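Local coordinates for glycoside Hydrolase (Bacteroides uniformis, PDB 5T9X), which probably hydrolyses glycosidic bonds of agarose-type red algal galactans, as a family 16 glycoside hydrolase from a gut bacterium, at residues V254-K259 and L264-D269. Sequence-based numbering, arbitrary orientation.
Sequences VGVYWK and LEYYVD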
ATOM      1  N   VAL A 254       5.694   2.441   8.330  1.00 19.48           N
ATOM      2  CA  VAL A 254       5.401   1.025   8.189  1.00 19.26           C
ATOM      3  C   VAL A 254       6.314   0.452   7.118  1.00 18.51           C
ATOM      4  O   VAL A 254       6.358   0.961   6.001  1.00 18.31           O
ATOM      5  CB  VAL A 254       3.960   0.768   7.734  1.00 20.19           C
ATOM      6  CG1 VAL A 254       3.633  -0.728   7.864  1.00 20.33           C
ATOM      7  CG2 VAL A 254       3.001   1.647   8.521  1.00 20.16           C
ATOM      8  N   GLY A 255       7.034  -0.609   7.453  1.00 19.03           N
ATOM      9  CA  GLY A 255       7.892  -1.297   6.492  1.00 18.83           C
ATOM     10  C   GLY A 255       7.858  -2.812   6.602  1.00 18.73           C
ATOM     11  O   GLY A 255       7.330  -3.376   7.577  1.00 17.93           O
ATOM     12  N   VAL A 256       8.441  -3.460   5.590  1.00 17.60           N
ATOM     13  CA  VAL A 256       8.596  -4.892   5.590  1.00 17.79           C
ATOM     14  C   VAL A 256      10.027  -5.255   5.221  1.00 18.25           C
ATOM     15  O   VAL A 256      10.627  -4.656   4.322  1.00 18.61           O
ATOM     16  CB  VAL A 256       7.552  -5.615   4.675  1.00 17.45           C
ATOM     17  CG1 VAL A 256       7.742  -5.283   3.209  1.00 18.19           C
ATOM     18  CG2 VAL A 256       7.626  -7.106   4.870  1.00 17.13           C
ATOM     19  N   TYR A 257      10.564  -6.216   5.962  1.00 18.39           N
ATOM     20  CA  TYR A 257      11.764  -6.895   5.587  1.00 18.56           C
ATOM     21  C   TYR A 257      11.344  -8.188   4.884  1.00 18.33           C
ATOM     22  O   TYR A 257      10.884  -9.144   5.515  1.00 16.79           O
ATOM     23  CB  TYR A 257      12.626  -7.176   6.816  1.00 19.42           C
ATOM     24  CG  TYR A 257      13.998  -7.772   6.555  1.00 18.87           C
ATOM     25  CD1 TYR A 257      14.599  -7.715   5.307  1.00 19.75           C
ATOM     26  CD2 TYR A 257      14.716  -8.331   7.583  1.00 19.85           C
ATOM     27  CE1 TYR A 257      15.852  -8.256   5.086  1.00 20.61           C
ATOM     28  CE2 TYR A 257      15.979  -8.875   7.371  1.00 21.11           C
ATOM     29  CZ  TYR A 257      16.535  -8.825   6.119  1.00 21.37           C
ATOM     30  OH  TYR A 257      17.779  -9.347   5.857  1.00 27.50           O
ATOM     31  N   TRP A 258      11.454  -8.144   3.563  1.00 17.73           N
ATOM     32  CA  TRP A 258      11.309  -9.294   2.717  1.00 17.69           C
ATOM     33  C   TRP A 258      12.669  -9.956   2.708  1.00 19.49           C
ATOM     34  O   TRP A 258      13.543  -9.606   1.912  1.00 19.50           O
ATOM     35  CB  TRP A 258      10.898  -8.830   1.309  1.00 17.01           C
ATOM     36  CG  TRP A 258      10.699  -9.900   0.318  1.00 16.29           C
ATOM     37  CD1 TRP A 258      10.635 -11.246   0.543  1.00 16.38           C
ATOM     38  CD2 TRP A 258      10.477  -9.721  -1.066  1.00 16.01           C
ATOM     39  NE1 TRP A 258      10.438 -11.907  -0.632  1.00 16.88           N
ATOM     40  CE2 TRP A 258      10.319 -10.993  -1.635  1.00 16.07           C
ATOM     41  CE3 TRP A 258      10.395  -8.601  -1.890  1.00 16.21           C
ATOM     42  CZ2 TRP A 258      10.117 -11.177  -2.974  1.00 16.17           C
ATOM     43  CZ3 TRP A 258      10.185  -8.776  -3.221  1.00 15.94           C
ATOM     44  CH2 TRP A 258      10.047 -10.048  -3.757  1.00 16.48           C
ATOM     45  N   LYS A 259      12.844 -10.932   3.576  1.00 21.46           N
ATOM     46  CA  LYS A 259      14.160 -11.484   3.831  1.00 24.80           C
ATOM     47  C   LYS A 259      14.534 -12.615   2.852  1.00 24.55           C
ATOM     48  O   LYS A 259      15.643 -12.671   2.352  1.00 25.67           O
ATOM     49  CB  LYS A 259      14.210 -11.939   5.294  1.00 28.25           C
ATOM     50  CG  LYS A 259      15.527 -12.516   5.710  1.00 32.30           C
ATOM     51  CD  LYS A 259      15.576 -12.746   7.213  1.00 37.17           C
ATOM     52  CE  LYS A 259      16.820 -13.582   7.516  1.00 41.11           C
ATOM     53  NZ  LYS A 259      17.056 -13.681   8.973  1.00 45.50           N
ATOM     54  N   LEU A 264       8.890 -12.898   5.842  1.00 19.93           N
ATOM     55  CA  LEU A 264       8.573 -11.482   5.966  1.00 21.09           C
ATOM     56  C   LEU A 264       8.543 -11.077   7.431  1.00 21.14           C
ATOM     57  O   LEU A 264       8.153 -11.870   8.281  1.00 22.56           O
ATOM     58  CB  LEU A 264       7.199 -11.164   5.367  1.00 19.77           C
ATOM     59  CG  LEU A 264       7.002 -11.701   3.968  1.00 19.84           C
ATOM     60  CD1 LEU A 264       5.542 -11.591   3.536  1.00 19.63           C
ATOM     61  CD2 LEU A 264       7.932 -10.998   3.000  1.00 19.95           C
ATOM     62  N   GLU A 265       8.957  -9.840   7.710  1.00 22.06           N
ATOM     63  CA  GLU A 265       8.862  -9.216   9.049  1.00 22.88           C
ATOM     64  C   GLU A 265       8.317  -7.825   8.821  1.00 21.32           C
ATOM     65  O   GLU A 265       8.829  -7.114   7.946  1.00 20.86           O
ATOM     66  CB  GLU A 265      10.220  -9.153   9.756  1.00 25.26           C
ATOM     67  CG  GLU A 265      10.668 -10.488  10.362  1.00 29.40           C
ATOM     68  CD  GLU A 265      12.100 -10.497  10.960  1.00 34.31           C
ATOM     69  OE1 GLU A 265      12.790  -9.447  10.954  1.00 37.81           O
ATOM     70  OE2 GLU A 265      12.548 -11.574  11.449  1.00 37.45           O
ATOM     71  N   TYR A 266       7.261  -7.455   9.556  1.00 19.94           N
ATOM     72  CA  TYR A 266       6.643  -6.129   9.430  1.00 19.63           C
ATOM     73  C   TYR A 266       7.044  -5.244  10.614  1.00 19.85           C
ATOM     74  O   TYR A 266       7.050  -5.706  11.787  1.00 19.74           O
ATOM     75  CB  TYR A 266       5.103  -6.208   9.299  1.00 18.90           C
ATOM     76  CG  TYR A 266       4.600  -6.940   8.074  1.00 18.28           C
ATOM     77  CD1 TYR A 266       4.233  -6.257   6.925  1.00 18.07           C
ATOM     78  CD2 TYR A 266       4.470  -8.342   8.072  1.00 17.61           C
ATOM     79  CE1 TYR A 266       3.727  -6.945   5.812  1.00 17.91           C
ATOM     80  CE2 TYR A 266       3.994  -9.034   6.958  1.00 16.90           C
ATOM     81  CZ  TYR A 266       3.623  -8.337   5.830  1.00 17.43           C
ATOM     82  OH  TYR A 266       3.148  -9.030   4.726  1.00 17.42           O
ATOM     83  N   TYR A 267       7.345  -3.978  10.301  1.00 19.37           N
ATOM     84  CA  TYR A 267       7.805  -3.004  11.293  1.00 19.96           C
ATOM     85  C   TYR A 267       6.908  -1.777  11.293  1.00 19.51           C
ATOM     86  O   TYR A 267       6.685  -1.166  10.273  1.00 18.93           O
ATOM     87  CB  TYR A 267       9.260  -2.609  11.037  1.00 20.59           C
ATOM     88  CG  TYR A 267      10.225  -3.746  11.267  1.00 20.62           C
ATOM     89  CD1 TYR A 267      10.896  -3.874  12.478  1.00 21.09           C
ATOM     90  CD2 TYR A 267      10.466  -4.700  10.271  1.00 21.21           C
ATOM     91  CE1 TYR A 267      11.803  -4.919  12.700  1.00 21.25           C
ATOM     92  CE2 TYR A 267      11.350  -5.753  10.478  1.00 21.89           C
ATOM     93  CZ  TYR A 267      12.010  -5.861  11.708  1.00 22.71           C
ATOM     94  OH  TYR A 267      12.879  -6.902  11.951  1.00 24.76           O
ATOM     95  N   VAL A 268       6.374  -1.425  12.452  1.00 20.64           N
ATOM     96  CA  VAL A 268       5.546  -0.222  12.595  1.00 20.65           C
ATOM     97  C   VAL A 268       6.258   0.681  13.592  1.00 21.55           C
ATOM     98  O   VAL A 268       6.575   0.260  14.725  1.00 20.52           O
ATOM     99  CB  VAL A 268       4.132  -0.552  13.058  1.00 20.30           C
ATOM    100  CG1 VAL A 268       3.336   0.713  13.327  1.00 20.66           C
ATOM    101  CG2 VAL A 268       3.439  -1.387  11.999  1.00 20.44           C
ATOM    102  N   ASP A 269       6.560   1.895  13.126  1.00 22.20           N
ATOM    103  CA  ASP A 269       7.353   2.869  13.870  1.00 23.05           C
ATOM    104  C   ASP A 269       8.591   2.220  14.502  1.00 22.74           C
ATOM    105  O   ASP A 269       8.842   2.393  15.671  1.00 23.30           O
ATOM    106  CB  ASP A 269       6.473   3.598  14.896  1.00 23.05           C
ATOM    107  CG  ASP A 269       5.363   4.469  14.237  1.00 26.77           C
ATOM    108  OD1 ASP A 269       5.579   5.129  13.165  1.00 26.47           O
ATOM    109  OD2 ASP A 269       4.242   4.521  14.817  1.00 29.89           O
TER
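In the beta-sandwich expected of a GH16 enzyme, an antiparallel hairpin pairs V254 with V268, V256 with Y266 and W258 with L264 at non-hydrogen-bonded positions, and G255 with Y267 and Y257 with E265 at hydrogen-bonded ones. G255 N bonds to Y267 O (2.9 Å), and Y267 N returns a bond to G255 O; Y257 and E265 repeat the exchange. On the V256 face, the CG2 methyl, anti to the backbone N (as chi1 66° of CG1 requires), sits over one face of the Y266 ring, 4.1 Å from its centroid, a CH-pi contact offset toward the rim. L264 CD2 lies 3.7 Å from W258 CD1, oblique to the indole. On the other face, E265 extends beside Y257, its carboxylate turned 75° from that ring, with E265 OE1 4.0 Å from Y257 CD2 at the ring edge. Y267 OH donates to E265 OE1 (2.7 Å) on the anti side, 33° out of the carboxylate plane, while OE2 forms a salt bridge with R275. With an alanine in place of this glutamate, the Y267 hydroxyl and the R275 guanidinium would probably lose the carboxylate they share. Strand 162-169 bonds to the outer side of 252-260 and strand 271-277 to that of 263-268; V254, V256, W258, L264 and Y266 pack onto strands 188-195 and 215-224 of the second sheet, where Y266 OH bonds S218 O.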